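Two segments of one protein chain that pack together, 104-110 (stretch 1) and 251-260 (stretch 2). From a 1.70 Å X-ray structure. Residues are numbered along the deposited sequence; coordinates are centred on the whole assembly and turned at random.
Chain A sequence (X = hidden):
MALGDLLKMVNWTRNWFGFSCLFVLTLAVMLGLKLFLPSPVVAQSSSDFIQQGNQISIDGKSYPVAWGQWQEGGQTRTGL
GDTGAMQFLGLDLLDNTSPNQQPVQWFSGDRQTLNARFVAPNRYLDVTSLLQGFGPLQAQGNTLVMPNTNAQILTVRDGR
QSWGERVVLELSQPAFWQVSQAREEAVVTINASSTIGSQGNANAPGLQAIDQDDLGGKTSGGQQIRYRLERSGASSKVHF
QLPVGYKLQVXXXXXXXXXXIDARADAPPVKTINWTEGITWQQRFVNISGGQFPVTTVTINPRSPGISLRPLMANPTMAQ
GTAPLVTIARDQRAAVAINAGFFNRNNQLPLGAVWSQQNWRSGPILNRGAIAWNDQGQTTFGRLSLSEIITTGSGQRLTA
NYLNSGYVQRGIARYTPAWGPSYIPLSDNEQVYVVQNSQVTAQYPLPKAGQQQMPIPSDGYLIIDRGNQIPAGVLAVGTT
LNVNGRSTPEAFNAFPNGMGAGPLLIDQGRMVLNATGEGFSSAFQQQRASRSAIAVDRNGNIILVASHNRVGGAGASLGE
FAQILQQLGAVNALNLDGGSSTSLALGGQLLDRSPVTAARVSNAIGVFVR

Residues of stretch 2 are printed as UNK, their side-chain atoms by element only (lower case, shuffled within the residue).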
ATOM      1  N   VAL A 104       9.288  19.701 -14.352  1.00 13.87           N
ATOM      2  CA  VAL A 104       7.978  19.222 -14.789  1.00 14.53           C
ATOM      3  C   VAL A 104       7.706  19.662 -16.223  1.00 18.62           C
ATOM      4  O   VAL A 104       8.322  20.610 -16.715  1.00 18.49           O
ATOM      5  CB  VAL A 104       6.826  19.726 -13.868  1.00 14.74           C
ATOM      6  CG1 VAL A 104       6.995  19.230 -12.414  1.00 12.08           C
ATOM      7  CG2 VAL A 104       6.714  21.255 -13.910  1.00 12.22           C
ATOM      8  N   GLN A 105       6.802  18.953 -16.895  1.00 15.14           N
ATOM      9  CA  GLN A 105       6.267  19.394 -18.180  1.00 20.37           C
ATOM     10  C   GLN A 105       4.749  19.425 -18.093  1.00 19.62           C
ATOM     11  O   GLN A 105       4.126  18.450 -17.668  1.00 18.39           O
ATOM     12  CB  GLN A 105       6.717  18.477 -19.324  1.00 21.26           C
ATOM     13  CG  GLN A 105       8.131  18.739 -19.835  1.00 30.83           C
ATOM     14  CD  GLN A 105       8.252  20.037 -20.645  1.00 37.53           C
ATOM     15  OE1 GLN A 105       7.861  21.114 -20.184  1.00 37.88           O
ATOM     16  NE2 GLN A 105       8.799  19.934 -21.856  1.00 37.69           N
ATOM     17  N   TRP A 106       4.161  20.555 -18.467  1.00 17.40           N
ATOM     18  CA  TRP A 106       2.709  20.701 -18.462  1.00 17.71           C
ATOM     19  C   TRP A 106       2.330  21.855 -19.388  1.00 19.28           C
ATOM     20  O   TRP A 106       2.295  23.022 -18.973  1.00 19.88           O
ATOM     21  CB  TRP A 106       2.171  20.928 -17.035  1.00 15.74           C
ATOM     22  CG  TRP A 106       0.664  20.922 -16.953  1.00 16.68           C
ATOM     23  CD1 TRP A 106      -0.161  19.833 -17.020  1.00 18.07           C
ATOM     24  CD2 TRP A 106      -0.192  22.067 -16.797  1.00 13.70           C
ATOM     25  NE1 TRP A 106      -1.478  20.234 -16.921  1.00 16.89           N
ATOM     26  CE2 TRP A 106      -1.517  21.590 -16.783  1.00 15.30           C
ATOM     27  CE3 TRP A 106       0.041  23.435 -16.675  1.00 16.21           C
ATOM     28  CZ2 TRP A 106      -2.605  22.452 -16.644  1.00 15.60           C
ATOM     29  CZ3 TRP A 106      -1.047  24.286 -16.534  1.00 15.46           C
ATOM     30  CH2 TRP A 106      -2.350  23.792 -16.521  1.00 18.94           C
ATOM     31  N   PHE A 107       2.052  21.508 -20.644  1.00 16.96           N
ATOM     32  CA  PHE A 107       1.770  22.487 -21.688  1.00 17.12           C
ATOM     33  C   PHE A 107       2.850  23.571 -21.705  1.00 18.37           C
ATOM     34  O   PHE A 107       2.556  24.764 -21.692  1.00 20.50           O
ATOM     35  CB  PHE A 107       0.382  23.084 -21.495  1.00 13.57           C
ATOM     36  CG  PHE A 107      -0.734  22.068 -21.593  1.00 13.60           C
ATOM     37  CD1 PHE A 107      -1.176  21.621 -22.829  1.00 14.51           C
ATOM     38  CD2 PHE A 107      -1.333  21.560 -20.450  1.00 15.90           C
ATOM     39  CE1 PHE A 107      -2.204  20.689 -22.930  1.00 13.32           C
ATOM     40  CE2 PHE A 107      -2.359  20.623 -20.541  1.00 13.89           C
ATOM     41  CZ  PHE A 107      -2.794  20.193 -21.783  1.00 11.37           C
ATOM     42  N   SER A 108       4.099  23.128 -21.729  1.00 23.10           N
ATOM     43  CA  SER A 108       5.242  24.028 -21.721  1.00 25.25           C
ATOM     44  C   SER A 108       6.252  23.673 -22.813  1.00 25.08           C
ATOM     45  O   SER A 108       6.547  22.499 -23.040  1.00 33.61           O
ATOM     46  CB  SER A 108       5.902  24.021 -20.336  1.00 28.21           C
ATOM     47  OG  SER A 108       5.904  22.727 -19.752  1.00 26.79           O
ATOM     48  N   GLY A 109       6.774  24.684 -23.501  1.00 33.00           N
ATOM     49  CA  GLY A 109       7.850  24.454 -24.453  1.00 35.35           C
ATOM     50  C   GLY A 109       9.141  24.112 -23.727  1.00 38.68           C
ATOM     51  O   GLY A 109       9.876  23.195 -24.119  1.00 39.22           O
ATOM     52  N   ASP A 110       9.406  24.854 -22.654  1.00 36.11           N
ATOM     53  CA  ASP A 110      10.568  24.632 -21.799  1.00 31.67           C
ATOM     54  C   ASP A 110      10.145  23.902 -20.541  1.00 35.91           C
ATOM     55  O   ASP A 110       9.042  24.122 -20.049  1.00 33.55           O
ATOM     56  CB  ASP A 110      11.170  25.974 -21.390  1.00 38.94           C
ATOM     57  CG  ASP A 110      11.609  26.796 -22.574  1.00 40.29           C
ATOM     58  OD1 ASP A 110      12.135  26.199 -23.539  1.00 42.64           O
ATOM     59  OD2 ASP A 110      11.423  28.033 -22.539  1.00 40.61           O
ATOM     60  N   UNK A 251       0.367  12.579 -22.463  1.00 13.51           N
ATOM     61  CA  UNK A 251       1.330  13.672 -22.331  1.00 15.04           C
ATOM     62  C   UNK A 251       0.805  14.943 -22.984  1.00 16.16           C
ATOM     63  O   UNK A 251      -0.271  14.939 -23.595  1.00 13.46           O
ATOM     64  o   UNK A 251       2.466  12.902 -24.310  1.00 19.23           O
ATOM     65  c   UNK A 251       2.660  13.284 -22.960  1.00 16.49           C
ATOM     66  N   UNK A 252       1.557  16.034 -22.857  1.00 15.44           N
ATOM     67  CA  UNK A 252       1.117  17.316 -23.400  1.00 13.79           C
ATOM     68  C   UNK A 252       2.121  17.877 -24.409  1.00 17.43           C
ATOM     69  O   UNK A 252       3.287  17.473 -24.429  1.00 15.90           O
ATOM     70  c   UNK A 252      -0.132  17.810 -21.267  1.00 14.89           C
ATOM     71  c   UNK A 252       0.857  18.353 -22.294  1.00 17.24           C
ATOM     72  o   UNK A 252       2.093  18.687 -21.647  1.00 17.50           O
ATOM     73  N   UNK A 253       1.647  18.789 -25.257  1.00 18.48           N
ATOM     74  CA  UNK A 253       2.487  19.483 -26.234  1.00 17.29           C
ATOM     75  C   UNK A 253       1.994  20.913 -26.354  1.00 17.11           C
ATOM     76  O   UNK A 253       0.899  21.235 -25.889  1.00 15.74           O
ATOM     77  c   UNK A 253       2.812  16.867 -29.165  1.00 15.46           C
ATOM     78  c   UNK A 253       2.410  18.801 -27.601  1.00 17.87           C
ATOM     79  c   UNK A 253       3.065  17.428 -27.773  1.00 20.25           C
ATOM     80  c   UNK A 253       4.558  17.499 -27.489  1.00 22.09           C
ATOM     81  N   UNK A 254       2.800  21.771 -26.978  1.00 18.27           N
ATOM     82  CA  UNK A 254       2.403  23.158 -27.227  1.00 17.84           C
ATOM     83  C   UNK A 254       2.519  23.476 -28.709  1.00 18.45           C
ATOM     84  O   UNK A 254       3.001  22.649 -29.491  1.00 20.84           O
ATOM     85  o   UNK A 254       4.659  23.898 -26.703  1.00 22.38           O
ATOM     86  c   UNK A 254       3.275  24.166 -26.448  1.00 19.33           C
ATOM     87  c   UNK A 254       3.015  24.058 -24.962  1.00 23.60           C
ATOM     88  N   UNK A 255       2.072  24.674 -29.083  1.00 19.89           N
ATOM     89  CA  UNK A 255       2.141  25.150 -30.474  1.00 19.38           C
ATOM     90  C   UNK A 255       1.696  24.120 -31.509  1.00 18.68           C
ATOM     91  O   UNK A 255       2.507  23.669 -32.321  1.00 22.09           O
ATOM     92  o   UNK A 255       4.009  26.539 -29.813  1.00 28.63           O
ATOM     93  c   UNK A 255       3.563  25.619 -30.795  1.00 23.25           C
ATOM     94  N   UNK A 256       0.407  23.730 -31.479  1.00 16.53           N
ATOM     95  CA  UNK A 256      -0.613  24.227 -30.559  1.00 13.35           C
ATOM     96  C   UNK A 256      -0.716  23.347 -29.313  1.00 16.37           C
ATOM     97  O   UNK A 256      -0.189  22.225 -29.302  1.00 14.97           O
ATOM     98  c   UNK A 256      -1.657  22.826 -32.164  1.00 17.88           C
ATOM     99  c   UNK A 256      -0.158  22.763 -32.438  1.00 16.67           C
ATOM    100  c   UNK A 256      -1.890  24.095 -31.389  1.00 15.56           C
ATOM    101  N   UNK A 257      -1.373  23.861 -28.276  1.00 12.46           N
ATOM    102  CA  UNK A 257      -1.641  23.065 -27.077  1.00 14.48           C
ATOM    103  C   UNK A 257      -2.339  21.763 -27.490  1.00 15.37           C
ATOM    104  O   UNK A 257      -3.319  21.793 -28.245  1.00 11.81           O
ATOM    105  c   UNK A 257      -2.077  27.437 -25.082  1.00 17.90           C
ATOM    106  c   UNK A 257      -2.563  23.826 -26.133  1.00 11.57           C
ATOM    107  c   UNK A 257      -0.753  25.016 -24.844  1.00 14.51           C
ATOM    108  c   UNK A 257      -0.209  26.169 -24.277  1.00 15.96           C
ATOM    109  c   UNK A 257      -1.956  25.070 -25.537  1.00 15.00           C
ATOM    110  c   UNK A 257      -0.870  27.379 -24.400  1.00 15.44           C
ATOM    111  c   UNK A 257      -2.613  26.287 -25.638  1.00 14.30           C
ATOM    112  N   UNK A 258      -1.839  20.630 -26.997  1.00 13.24           N
ATOM    113  CA  UNK A 258      -2.403  19.332 -27.340  1.00 10.79           C
ATOM    114  C   UNK A 258      -2.312  18.369 -26.160  1.00 13.01           C
ATOM    115  O   UNK A 258      -1.293  18.318 -25.466  1.00 13.23           O
ATOM    116  c   UNK A 258      -1.988  19.298 -29.901  1.00 15.19           C
ATOM    117  c   UNK A 258      -0.936  18.918 -30.929  1.00 16.96           C
ATOM    118  n   UNK A 258       0.265  19.745 -30.800  1.00 18.56           N
ATOM    119  c   UNK A 258      -1.642  18.723 -28.523  1.00 13.58           C
ATOM    120  c   UNK A 258       1.405  19.520 -31.442  1.00 19.13           C
ATOM    121  n   UNK A 258       2.439  20.332 -31.255  1.00 20.73           N
ATOM    122  n   UNK A 258       1.514  18.479 -32.255  1.00 20.13           N
ATOM    123  N   UNK A 259      -3.376  17.607 -25.925  1.00 12.82           N
ATOM    124  CA  UNK A 259      -3.275  16.465 -25.030  1.00 12.04           C
ATOM    125  C   UNK A 259      -3.098  15.248 -25.924  1.00 11.65           C
ATOM    126  O   UNK A 259      -3.927  14.981 -26.797  1.00 11.72           O
ATOM    127  c   UNK A 259      -4.522  16.316 -24.148  1.00 11.83           C
ATOM    128  c   UNK A 259      -3.408  15.790 -21.952  1.00 11.41           C
ATOM    129  c   UNK A 259      -5.733  14.963 -22.374  1.00 11.36           C
ATOM    130  c   UNK A 259      -4.389  15.295 -23.009  1.00 12.59           C
ATOM    131  N   UNK A 260      -2.001  14.524 -25.728  1.00  9.47           N
ATOM    132  CA  UNK A 260      -1.698  13.370 -26.553  1.00 10.73           C
ATOM    133  C   UNK A 260      -1.990  12.092 -25.773  1.00 12.69           C
ATOM    134  O   UNK A 260      -1.425  11.869 -24.699  1.00 14.38           O
ATOM    135  c   UNK A 260       0.081  12.201 -27.872  1.00 15.98           C
ATOM    136  c   UNK A 260      -0.223  13.384 -26.976  1.00 13.82           C
ATOM    137  c   UNK A 260       0.096  14.678 -27.691  1.00 12.77           C
TER

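Position 251 carries one carbon followed by one oxygen, a short hydroxyl side chain whose CA-to-CB bond points sideways and which makes no contact with stretch 1. It is serine, S251, and its backbone pairs with position 260 in both directions.

At position 252 a single carbon bears one oxygen and one carbon, and its CA-to-CB bond points toward stretch 1. The oxygen accepts a hydrogen bond from F107 N at 3.0 Å, nearly linear at 171°, while the carbon branch lies over one face of the F107 ring. A branched hydroxyl side chain is threonine, T252; its CG2 sits 3.7 Å from the F107 ring centroid, 17° off the normal, a CH-pi contact.

Position 253 has four carbons forked at the second, its CA-to-CB bond directed away from stretch 1; only its backbone comes close, with O 3.7 Å from F107 CD1. The fork identifies leucine, L253.

Position 254 again shows one carbon carrying an oxygen and a carbon, its CA-to-CB bond pointing toward stretch 1. The terminal carbon lies 3.3 Å from F107 C, and the oxygen is 3.9 Å from G109 N. This is a second threonine, T254.

Position 255, one carbon and one oxygen, is out of reach of stretch 1 and is serine, S255. Position 256, also without contact, has three carbons closing a ring onto its own backbone N, preceded by a cis peptide bond: proline, P256.

At position 257 one carbon leads to a ring of six carbons with no heteroatom, and a ring carbon lies 4.0 Å from F107 CD1, an oblique apolar contact. This is phenylalanine, F257.

Position 258 has three carbons, a nitrogen and a carbon bearing two more nitrogens; its backbone O is 3.6 Å from F107 CE1. It is arginine, R258, whose side chain turns back on its own stretch, NE donating to P256 O (2.9 Å) and NH2 to T254 O (3.0 Å).

Position 259 has four carbons forked at the second, one terminal carbon 4.4 Å from F107 CZ: leucine, L259. Position 260, one carbon carrying two others, does not reach stretch 1 and is valine, V260.

The contact centres on F107, the residue of stretch 1 most covered by stretch 2. T252 holds it at two points, anchoring the backbone N through its hydroxyl and covering a ring face with its methyl. F257 and L259 add apolar contacts to the ring, and T254 packs against the backbone where the chain leaves F107.

Stretch 2 251-260: STLTSPFRLV
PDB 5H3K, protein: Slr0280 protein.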